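Local coordinates for protein KLLA0F20702p (Kluyveromyces lactis, PDB 5Y5A) that probably serves as the Est1 subunit of yeast telomerase, binding Cdc13 so that the enzyme is recruited to telomeres, at residues S76-I81 with V185-R190; Y96-R101 with I203-L208; L456-L461 with K558-H563. One frame throughout, in Å; residues are numbered along the deposited sequence.

Contact 1: residues S76-I81 with V185-R190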
loop_
_atom_site.group_PDB
_atom_site.type_symbol
_atom_site.label_atom_id
_atom_site.label_comp_id
_atom_site.label_asym_id
_atom_site.label_seq_id
_atom_site.Cartn_x
_atom_site.Cartn_y
_atom_site.Cartn_z
ATOM N N SER A 76 -22.082 -15.992 -2.731
ATOM C CA SER A 76 -21.166 -15.698 -1.633
ATOM C C SER A 76 -20.160 -16.823 -1.484
ATOM O O SER A 76 -19.173 -16.711 -0.756
ATOM C CB SER A 76 -21.927 -15.495 -0.321
ATOM O OG SER A 76 -22.462 -16.720 0.153
ATOM N N ASP A 77 -20.419 -17.915 -2.185
ATOM C CA ASP A 77 -19.559 -19.076 -2.106
ATOM C C ASP A 77 -18.291 -18.882 -2.926
ATOM O O ASP A 77 -17.246 -19.428 -2.583
ATOM C CB ASP A 77 -20.309 -20.320 -2.574
ATOM C CG ASP A 77 -21.521 -20.626 -1.715
ATOM O OD1 ASP A 77 -21.490 -20.291 -0.512
ATOM O OD2 ASP A 77 -22.500 -21.198 -2.241
ATOM N N ALA A 78 -18.383 -18.082 -3.987
ATOM C CA ALA A 78 -17.329 -18.009 -5.002
ATOM C C ALA A 78 -15.944 -17.688 -4.444
ATOM O O ALA A 78 -15.012 -18.478 -4.599
ATOM C CB ALA A 78 -17.699 -16.999 -6.055
ATOM N N HIS A 79 -15.802 -16.535 -3.800
ATOM C CA HIS A 79 -14.494 -16.122 -3.302
ATOM C C HIS A 79 -14.049 -17.003 -2.136
ATOM O O HIS A 79 -12.860 -17.102 -1.840
ATOM C CB HIS A 79 -14.513 -14.646 -2.888
ATOM C CG HIS A 79 -15.096 -14.402 -1.531
ATOM N ND1 HIS A 79 -14.316 -14.246 -0.405
ATOM C CD2 HIS A 79 -16.380 -14.284 -1.120
ATOM C CE1 HIS A 79 -15.095 -14.044 0.642
ATOM N NE2 HIS A 79 -16.352 -14.064 0.237
ATOM N N ARG A 80 -15.009 -17.646 -1.478
ATOM C CA ARG A 80 -14.701 -18.576 -0.400
ATOM C C ARG A 80 -14.159 -19.881 -0.976
ATOM O O ARG A 80 -13.230 -20.483 -0.435
ATOM C CB ARG A 80 -15.943 -18.835 0.457
ATOM C CG ARG A 80 -16.408 -17.620 1.247
ATOM C CD ARG A 80 -17.696 -17.890 2.018
ATOM N NE ARG A 80 -17.997 -16.811 2.961
ATOM C CZ ARG A 80 -19.125 -16.713 3.660
ATOM N NH1 ARG A 80 -20.079 -17.627 3.525
ATOM N NH2 ARG A 80 -19.303 -15.695 4.494
ATOM N N ILE A 81 -14.747 -20.310 -2.085
ATOM C CA ILE A 81 -14.290 -21.509 -2.773
ATOM C C ILE A 81 -12.843 -21.332 -3.223
ATOM O O ILE A 81 -12.037 -22.255 -3.124
ATOM C CB ILE A 81 -15.186 -21.835 -3.979
ATOM C CG1 ILE A 81 -16.553 -22.322 -3.496
ATOM C CG2 ILE A 81 -14.543 -22.881 -4.865
ATOM C CD1 ILE A 81 -17.574 -22.436 -4.590
ATOM N N VAL A 185 -17.013 -9.526 -7.824
ATOM C CA VAL A 185 -15.809 -8.708 -7.792
ATOM C C VAL A 185 -14.780 -9.321 -6.852
ATOM O O VAL A 185 -13.593 -9.392 -7.179
ATOM C CB VAL A 185 -16.116 -7.258 -7.357
ATOM C CG1 VAL A 185 -14.838 -6.452 -7.259
ATOM C CG2 VAL A 185 -17.080 -6.606 -8.339
ATOM N N MET A 186 -15.237 -9.771 -5.687
ATOM C CA MET A 186 -14.354 -10.456 -4.744
ATOM C C MET A 186 -13.775 -11.742 -5.347
ATOM O O MET A 186 -12.614 -12.075 -5.118
ATOM C CB MET A 186 -15.095 -10.777 -3.444
ATOM C CG MET A 186 -15.495 -9.550 -2.646
ATOM S SD MET A 186 -14.112 -8.416 -2.435
ATOM C CE MET A 186 -13.092 -9.291 -1.252
ATOM N N ALA A 187 -14.582 -12.462 -6.114
ATOM C CA ALA A 187 -14.088 -13.672 -6.768
ATOM C C ALA A 187 -12.980 -13.310 -7.745
ATOM O O ALA A 187 -11.953 -13.983 -7.809
ATOM C CB ALA A 187 -15.210 -14.404 -7.481
ATOM N N SER A 188 -13.196 -12.230 -8.490
ATOM C CA SER A 188 -12.215 -11.746 -9.447
ATOM C C SER A 188 -10.933 -11.339 -8.744
ATOM O O SER A 188 -9.837 -11.700 -9.174
ATOM C CB SER A 188 -12.778 -10.574 -10.243
ATOM O OG SER A 188 -13.888 -10.997 -11.017
ATOM N N GLN A 189 -11.083 -10.599 -7.653
ATOM C CA GLN A 189 -9.945 -10.156 -6.863
ATOM C C GLN A 189 -9.138 -11.348 -6.350
ATOM O O GLN A 189 -7.909 -11.319 -6.335
ATOM C CB GLN A 189 -10.416 -9.285 -5.694
ATOM C CG GLN A 189 -9.295 -8.576 -4.952
ATOM C CD GLN A 189 -8.672 -9.425 -3.864
ATOM O OE1 GLN A 189 -9.319 -10.307 -3.300
ATOM N NE2 GLN A 189 -7.408 -9.159 -3.560
ATOM N N ARG A 190 -9.828 -12.400 -5.930
ATOM C CA ARG A 190 -9.131 -13.591 -5.467
ATOM C C ARG A 190 -8.372 -14.260 -6.605
ATOM O O ARG A 190 -7.236 -14.706 -6.420
ATOM C CB ARG A 190 -10.106 -14.571 -4.830
ATOM C CG ARG A 190 -10.677 -14.070 -3.514
ATOM C CD ARG A 190 -9.574 -13.671 -2.539
ATOM N NE ARG A 190 -10.067 -13.712 -1.169
ATOM C CZ ARG A 190 -10.492 -12.651 -0.493
ATOM N NH1 ARG A 190 -10.457 -11.446 -1.049
ATOM N NH2 ARG A 190 -10.937 -12.796 0.745
#
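The imidazole of H79 and the guanidinium of R190 lie side by side and point the same way, their planes turned 83° apart. ND1 of H79 stands over one face of the R190 guanidinium, 3.9 Å from NH2 of R190; seen from the histidine, that NH2 sits at the ring edge, near its plane. One face of the imidazole takes CG of R80, displaced toward the rim, while CB of M186 approaches obliquely. At its own edge the guanidinium has an in-plane partner: NH1 of R190 donates to OE1 of Q189 at 2.8 Å. Separately, NE of R190 forms a salt bridge with D83, one turn further along H79's own helix. ND1 of H79 is buried by the contact and has no polar partner in the model, and the nearby arginine charge is likely to disfavour protonation of the ring.

Backbones come very near here, the CA atoms of H79 and A187 being 4.3 Å apart. H79 has CG between the backbone N and the carbonyl carbon (chi1 81°), which brings CG of H79 near CB of M186; CB of H79 rests 3.9 Å from the backbone C of M186 and 4.0 Å from its CB. CG of R190 packs on CB of H79 at 3.9 Å. Next to this, CB of A78 meets CB of A187 at 3.9 Å, the small residues permitting the close approach.

L53 of helix 33-53 touches A78, and I141 of helix 113-144 touches A187. V185 and M186 also touch apolar side chains of the bound peptide. Neighbouring helices packed side by side in this way are consistent with the TPR-like helical fold of the Est1 family.

Contact 2: residues Y96-R101 with I203-L208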
loop_
_atom_site.group_PDB
_atom_site.type_symbol
_atom_site.label_atom_id
_atom_site.label_comp_id
_atom_site.label_asym_id
_atom_site.label_seq_id
_atom_site.Cartn_x
_atom_site.Cartn_y
_atom_site.Cartn_z
ATOM N N TYR A 96 5.642 -27.200 -0.870
ATOM C CA TYR A 96 6.492 -28.379 -1.036
ATOM C C TYR A 96 7.620 -28.116 -2.023
ATOM O O TYR A 96 8.742 -28.580 -1.832
ATOM C CB TYR A 96 5.667 -29.584 -1.494
ATOM C CG TYR A 96 6.490 -30.830 -1.757
ATOM C CD1 TYR A 96 6.884 -31.660 -0.714
ATOM C CD2 TYR A 96 6.871 -31.178 -3.051
ATOM C CE1 TYR A 96 7.637 -32.801 -0.949
ATOM C CE2 TYR A 96 7.624 -32.318 -3.296
ATOM C CZ TYR A 96 8.004 -33.124 -2.241
ATOM O OH TYR A 96 8.752 -34.258 -2.477
ATOM N N PHE A 97 7.315 -27.378 -3.083
ATOM C CA PHE A 97 8.325 -26.986 -4.057
ATOM C C PHE A 97 9.335 -26.006 -3.459
ATOM O O PHE A 97 10.504 -25.997 -3.850
ATOM C CB PHE A 97 7.662 -26.375 -5.292
ATOM C CG PHE A 97 7.079 -27.392 -6.223
ATOM C CD1 PHE A 97 5.899 -28.040 -5.913
ATOM C CD2 PHE A 97 7.717 -27.704 -7.410
ATOM C CE1 PHE A 97 5.367 -28.983 -6.768
ATOM C CE2 PHE A 97 7.192 -28.647 -8.269
ATOM C CZ PHE A 97 6.013 -29.286 -7.949
ATOM N N GLN A 98 8.898 -25.244 -2.474
ATOM C CA GLN A 98 9.764 -24.307 -1.800
ATOM C C GLN A 98 10.737 -25.098 -0.959
ATOM O O GLN A 98 11.934 -24.998 -1.130
ATOM C CB GLN A 98 8.941 -23.372 -0.924
ATOM C CG GLN A 98 9.736 -22.264 -0.272
ATOM C CD GLN A 98 10.301 -21.282 -1.264
ATOM O OE1 GLN A 98 9.568 -20.571 -1.920
ATOM N NE2 GLN A 98 11.615 -21.232 -1.362
ATOM N N ASN A 99 10.206 -25.893 -0.050
ATOM C CA ASN A 99 11.023 -26.744 0.816
ATOM C C ASN A 99 12.059 -27.523 0.031
ATOM O O ASN A 99 13.221 -27.625 0.425
ATOM C CB ASN A 99 10.144 -27.723 1.593
ATOM C CG ASN A 99 9.233 -27.027 2.576
ATOM O OD1 ASN A 99 8.963 -25.832 2.449
ATOM N ND2 ASN A 99 8.756 -27.772 3.569
ATOM N N TRP A 100 11.620 -28.069 -1.093
ATOM C CA TRP A 100 12.489 -28.853 -1.943
ATOM C C TRP A 100 13.543 -27.968 -2.606
ATOM O O TRP A 100 14.709 -28.343 -2.672
ATOM C CB TRP A 100 11.669 -29.596 -2.993
ATOM C CG TRP A 100 12.092 -31.012 -3.164
ATOM C CD1 TRP A 100 11.485 -32.125 -2.644
ATOM C CD2 TRP A 100 13.226 -31.480 -3.892
ATOM N NE1 TRP A 100 12.169 -33.251 -3.014
ATOM C CE2 TRP A 100 13.243 -32.882 -3.782
ATOM C CE3 TRP A 100 14.229 -30.849 -4.635
ATOM C CZ2 TRP A 100 14.221 -33.657 -4.382
ATOM C CZ3 TRP A 100 15.191 -31.616 -5.223
ATOM C CH2 TRP A 100 15.181 -33.003 -5.095
ATOM N N ARG A 101 13.136 -26.800 -3.101
ATOM C CA ARG A 101 14.085 -25.864 -3.704
ATOM C C ARG A 101 15.169 -25.480 -2.709
ATOM O O ARG A 101 16.326 -25.262 -3.076
ATOM C CB ARG A 101 13.382 -24.599 -4.197
ATOM C CG ARG A 101 14.342 -23.574 -4.796
ATOM C CD ARG A 101 13.709 -22.193 -4.908
ATOM N NE ARG A 101 14.602 -21.238 -5.560
ATOM C CZ ARG A 101 15.436 -20.430 -4.911
ATOM N NH1 ARG A 101 15.496 -20.462 -3.584
ATOM N NH2 ARG A 101 16.212 -19.595 -5.593
ATOM N N ILE A 203 8.441 -17.955 -10.464
ATOM C CA ILE A 203 9.660 -17.190 -10.714
ATOM C C ILE A 203 10.790 -17.609 -9.778
ATOM O O ILE A 203 11.933 -17.781 -10.206
ATOM C CB ILE A 203 9.398 -15.696 -10.568
ATOM C CG1 ILE A 203 8.617 -15.199 -11.782
ATOM C CG2 ILE A 203 10.700 -14.925 -10.423
ATOM C CD1 ILE A 203 7.964 -13.872 -11.558
ATOM N N ILE A 204 10.457 -17.796 -8.506
ATOM C CA ILE A 204 11.427 -18.262 -7.523
ATOM C C ILE A 204 11.999 -19.640 -7.891
ATOM O O ILE A 204 13.212 -19.858 -7.820
ATOM C CB ILE A 204 10.796 -18.304 -6.122
ATOM C CG1 ILE A 204 10.570 -16.874 -5.628
ATOM C CG2 ILE A 204 11.679 -19.077 -5.149
ATOM C CD1 ILE A 204 9.547 -16.758 -4.538
ATOM N N MET A 205 11.156 -20.558 -8.309
ATOM C CA MET A 205 11.652 -21.859 -8.669
ATOM C C MET A 205 12.464 -21.795 -9.955
ATOM O O MET A 205 13.485 -22.426 -10.072
ATOM C CB MET A 205 10.495 -22.827 -8.806
ATOM C CG MET A 205 9.546 -22.794 -7.634
ATOM S SD MET A 205 10.226 -23.628 -6.217
ATOM C CE MET A 205 9.369 -22.837 -4.889
ATOM N N GLU A 206 11.998 -21.009 -10.908
ATOM C CA GLU A 206 12.665 -20.896 -12.197
ATOM C C GLU A 206 14.003 -20.170 -12.110
ATOM O O GLU A 206 14.737 -20.090 -13.098
ATOM C CB GLU A 206 11.762 -20.175 -13.197
ATOM C CG GLU A 206 10.624 -21.018 -13.726
ATOM C CD GLU A 206 9.885 -20.329 -14.852
ATOM O OE1 GLU A 206 9.882 -19.080 -14.879
ATOM O OE2 GLU A 206 9.321 -21.033 -15.713
ATOM N N HIS A 207 14.320 -19.641 -10.932
ATOM C CA HIS A 207 15.567 -18.907 -10.749
ATOM C C HIS A 207 16.700 -19.795 -10.239
ATOM O O HIS A 207 16.489 -20.671 -9.396
ATOM C CB HIS A 207 15.355 -17.731 -9.797
ATOM C CG HIS A 207 15.566 -16.397 -10.440
ATOM N ND1 HIS A 207 16.585 -15.548 -10.074
ATOM C CD2 HIS A 207 14.891 -15.773 -11.436
ATOM C CE1 HIS A 207 16.529 -14.451 -10.813
ATOM N NE2 HIS A 207 15.509 -14.564 -11.645
ATOM N N LEU A 208 17.895 -19.563 -10.727
ATOM C CA LEU A 208 19.003 -20.362 -10.286
ATOM C C LEU A 208 19.519 -19.877 -8.957
ATOM O O LEU A 208 19.720 -20.665 -8.048
ATOM C CB LEU A 208 20.112 -20.298 -11.315
ATOM C CG LEU A 208 20.539 -18.879 -11.589
ATOM C CD1 LEU A 208 21.862 -18.660 -10.887
ATOM C CD2 LEU A 208 20.639 -18.669 -13.085
#
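R101 and M205 mark the nearest backbone approach, their CA atoms 6.8 Å apart. Residues 96-101 are helical throughout, whereas 203-208 begins helical and is loop at H207 and L208. The carbonyl of I204 receives a weak backbone bond from H207 N.

R101 uses this carbonyl too. Its CG is anti to the backbone N (chi1 178°), and the chain runs extended from CG to NE, so that NE of R101 comes 3.0 Å from O of I204. The hydrogen bond is weak, bent to 126° at the hydrogen. CG2 of I204 covers one face of the guanidinium, offset toward its rim, and the two side chains cross at about a right angle. Beyond it, NH2 of R101 forms a salt bridge with D210. A leucine in place of R101 would probably leave D210 without its charged mate and the I204 carbonyl without its weak side-chain bond.

M205 lies against the 96-101 helix. Its chain bends at chi2 (-76°), and SD lies 3.4 Å from O of F97, with CB of F97 3.9 Å from SD of M205. The methyl CE of M205 reaches N of Q98 at 3.4 Å. The side chains of Q98 and M205 cross at about a right angle, with CE of M205 3.7 Å from OE1 of Q98.

The two segments lie on helices 78-105 and 179-206. Helix 113-144 packs against both: L123 touches F97 and M205, L119 touches F97 and W100, and N120 bonds to the M205 carbonyl. Y212, in the following loop, packs on R101 and I204 and stacks with H207.

Contact 3: residues L456-L461 with K558-H563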
loop_
_atom_site.group_PDB
_atom_site.type_symbol
_atom_site.label_atom_id
_atom_site.label_comp_id
_atom_site.label_asym_id
_atom_site.label_seq_id
_atom_site.Cartn_x
_atom_site.Cartn_y
_atom_site.Cartn_z
ATOM N N LEU A 456 3.763 28.077 3.794
ATOM C CA LEU A 456 3.231 27.432 2.601
ATOM C C LEU A 456 1.912 28.075 2.195
ATOM O O LEU A 456 1.707 28.409 1.032
ATOM C CB LEU A 456 3.035 25.922 2.832
ATOM C CG LEU A 456 2.584 25.182 1.576
ATOM C CD1 LEU A 456 3.630 25.373 0.472
ATOM C CD2 LEU A 456 2.342 23.704 1.851
ATOM N N THR A 457 1.023 28.257 3.168
ATOM C CA THR A 457 -0.280 28.839 2.893
ATOM C C THR A 457 -0.112 30.250 2.333
ATOM O O THR A 457 -0.788 30.614 1.368
ATOM C CB THR A 457 -1.170 28.853 4.155
ATOM O OG1 THR A 457 -1.176 27.543 4.743
ATOM C CG2 THR A 457 -2.603 29.237 3.812
ATOM N N ASN A 458 0.805 31.031 2.907
ATOM C CA ASN A 458 1.056 32.391 2.413
ATOM C C ASN A 458 1.570 32.406 0.973
ATOM O O ASN A 458 1.206 33.293 0.195
ATOM C CB ASN A 458 2.050 33.141 3.321
ATOM C CG ASN A 458 1.399 33.657 4.612
ATOM O OD1 ASN A 458 0.180 33.722 4.716
ATOM N ND2 ASN A 458 2.220 34.030 5.591
ATOM N N GLU A 459 2.415 31.437 0.612
ATOM C CA GLU A 459 2.884 31.339 -0.779
ATOM C C GLU A 459 1.722 30.959 -1.693
ATOM O O GLU A 459 1.604 31.457 -2.805
ATOM C CB GLU A 459 4.012 30.309 -0.925
ATOM C CG GLU A 459 5.293 30.649 -0.178
ATOM C CD GLU A 459 5.931 31.929 -0.676
ATOM O OE1 GLU A 459 6.498 32.673 0.153
ATOM O OE2 GLU A 459 5.863 32.195 -1.894
ATOM N N LEU A 460 0.864 30.068 -1.217
ATOM C CA LEU A 460 -0.282 29.651 -2.010
ATOM C C LEU A 460 -1.238 30.819 -2.230
ATOM O O LEU A 460 -1.692 31.051 -3.349
ATOM C CB LEU A 460 -0.991 28.471 -1.341
ATOM C CG LEU A 460 -0.099 27.225 -1.288
ATOM C CD1 LEU A 460 -0.807 26.043 -0.668
ATOM C CD2 LEU A 460 0.403 26.889 -2.682
ATOM N N LEU A 461 -1.519 31.572 -1.170
ATOM C CA LEU A 461 -2.389 32.741 -1.278
ATOM C C LEU A 461 -1.842 33.776 -2.264
ATOM O O LEU A 461 -2.608 34.502 -2.901
ATOM C CB LEU A 461 -2.594 33.381 0.100
ATOM C CG LEU A 461 -3.453 32.573 1.079
ATOM C CD1 LEU A 461 -3.182 32.989 2.515
ATOM C CD2 LEU A 461 -4.925 32.746 0.736
ATOM N N LYS A 558 -3.291 42.693 5.210
ATOM C CA LYS A 558 -2.365 41.980 4.333
ATOM C C LYS A 558 -3.023 40.796 3.646
ATOM O O LYS A 558 -2.607 40.391 2.563
ATOM C CB LYS A 558 -1.155 41.472 5.116
ATOM C CG LYS A 558 -0.114 42.512 5.449
ATOM C CD LYS A 558 1.090 41.828 6.089
ATOM C CE LYS A 558 2.334 42.693 6.012
ATOM N NZ LYS A 558 3.484 42.060 6.718
ATOM N N LYS A 559 -4.036 40.236 4.302
ATOM C CA LYS A 559 -4.668 38.980 3.891
ATOM C C LYS A 559 -3.661 37.834 3.895
ATOM O O LYS A 559 -3.706 36.943 3.048
ATOM C CB LYS A 559 -5.328 39.126 2.523
ATOM C CG LYS A 559 -6.420 40.180 2.504
ATOM C CD LYS A 559 -6.862 40.484 1.090
ATOM C CE LYS A 559 -7.910 41.579 1.064
ATOM N NZ LYS A 559 -8.213 42.007 -0.334
ATOM N N ARG A 560 -2.761 37.858 4.871
ATOM C CA ARG A 560 -1.785 36.789 5.047
ATOM C C ARG A 560 -1.679 36.410 6.520
ATOM O O ARG A 560 -2.046 37.199 7.394
ATOM C CB ARG A 560 -0.413 37.211 4.515
ATOM C CG ARG A 560 -0.379 37.588 3.033
ATOM C CD ARG A 560 -0.638 36.392 2.124
ATOM N NE ARG A 560 -0.457 36.720 0.709
ATOM C CZ ARG A 560 -1.433 37.128 -0.098
ATOM N NH1 ARG A 560 -2.668 37.264 0.365
ATOM N NH2 ARG A 560 -1.174 37.402 -1.370
ATOM N N TYR A 561 -1.160 35.214 6.789
ATOM C CA TYR A 561 -0.960 34.753 8.161
ATOM C C TYR A 561 0.327 35.330 8.742
ATOM O O TYR A 561 1.380 35.310 8.105
ATOM C CB TYR A 561 -0.955 33.214 8.223
ATOM C CG TYR A 561 -2.349 32.643 8.066
ATOM C CD1 TYR A 561 -3.194 32.511 9.162
ATOM C CD2 TYR A 561 -2.839 32.294 6.818
ATOM C CE1 TYR A 561 -4.480 32.026 9.020
ATOM C CE2 TYR A 561 -4.124 31.807 6.668
ATOM C CZ TYR A 561 -4.939 31.684 7.771
ATOM O OH TYR A 561 -6.217 31.199 7.620
ATOM N N VAL A 562 0.211 35.875 9.948
ATOM C CA VAL A 562 1.337 36.439 10.685
ATOM C C VAL A 562 1.361 35.825 12.088
ATOM O O VAL A 562 0.371 35.240 12.540
ATOM C CB VAL A 562 1.248 37.989 10.818
ATOM C CG1 VAL A 562 1.312 38.693 9.459
ATOM C CG2 VAL A 562 -0.015 38.380 11.563
ATOM N N HIS A 563 2.480 35.972 12.787
ATOM C CA HIS A 563 2.541 35.532 14.171
ATOM C C HIS A 563 2.158 36.666 15.119
ATOM O O HIS A 563 2.600 37.790 14.952
ATOM C CB HIS A 563 3.929 35.010 14.525
ATOM C CG HIS A 563 3.998 34.416 15.893
ATOM N ND1 HIS A 563 4.478 35.111 16.982
ATOM C CD2 HIS A 563 3.599 33.208 16.359
ATOM C CE1 HIS A 563 4.392 34.348 18.059
ATOM N NE2 HIS A 563 3.861 33.189 17.708
#
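N458 turns CG anti to its carbonyl carbon (chi1 -78°), and its amide meets the backbone of Y561 with both ends. OD1 of N458 accepts from N of Y561 at 2.9 Å, and ND2 of N458 donates to O of Y561 at 2.9 Å. Both bonds use in-plane lone pairs and are nearly straight, 160° and 169° at the hydrogen. OD1 also lies in plane at the edge of the Y561 ring.

CB of L461 lies 3.7 Å above the R560 guanidinium plane, offset toward its rim. NH1 of R560 donates to O of K559 at 2.9 Å, and NE makes a weak hydrogen bond to S462. On the Y561 ring, CG2 of T457 meets CE2 of Y561 obliquely at 4.1 Å, and K542 of helix 526-546 touches both L461 and Y561.

K559 and R560 face D555 of strand 552-555 as a G1 beta bulge in this two-stranded hairpin. One asparagine amide therefore grips both polar backbone groups of a single strand residue, tying the hairpin to helix 447-462 by two bonds that together fix the rotation of the amide.

Overall arrangement
Contacts 1 and 2 join the same two helices, 78-105 and 179-206, at places whose centres are 28 Å apart, with nearest atoms about 16 Å from one another. Their segments alternate along the chain, as expected for two long helices running alongside in the same direction: contact 1 lies near the N-terminal end of helix 78-105 and early in 179-206, contact 2 toward the C-terminal ends of both. Contact 3 comes later in sequence and across the chain's centre from the other two, 52 Å from contact 1 and 59 Å from contact 2, centre to centre. There the C-terminal hairpin of this largely helical Est1 fragment meets helix 447-462.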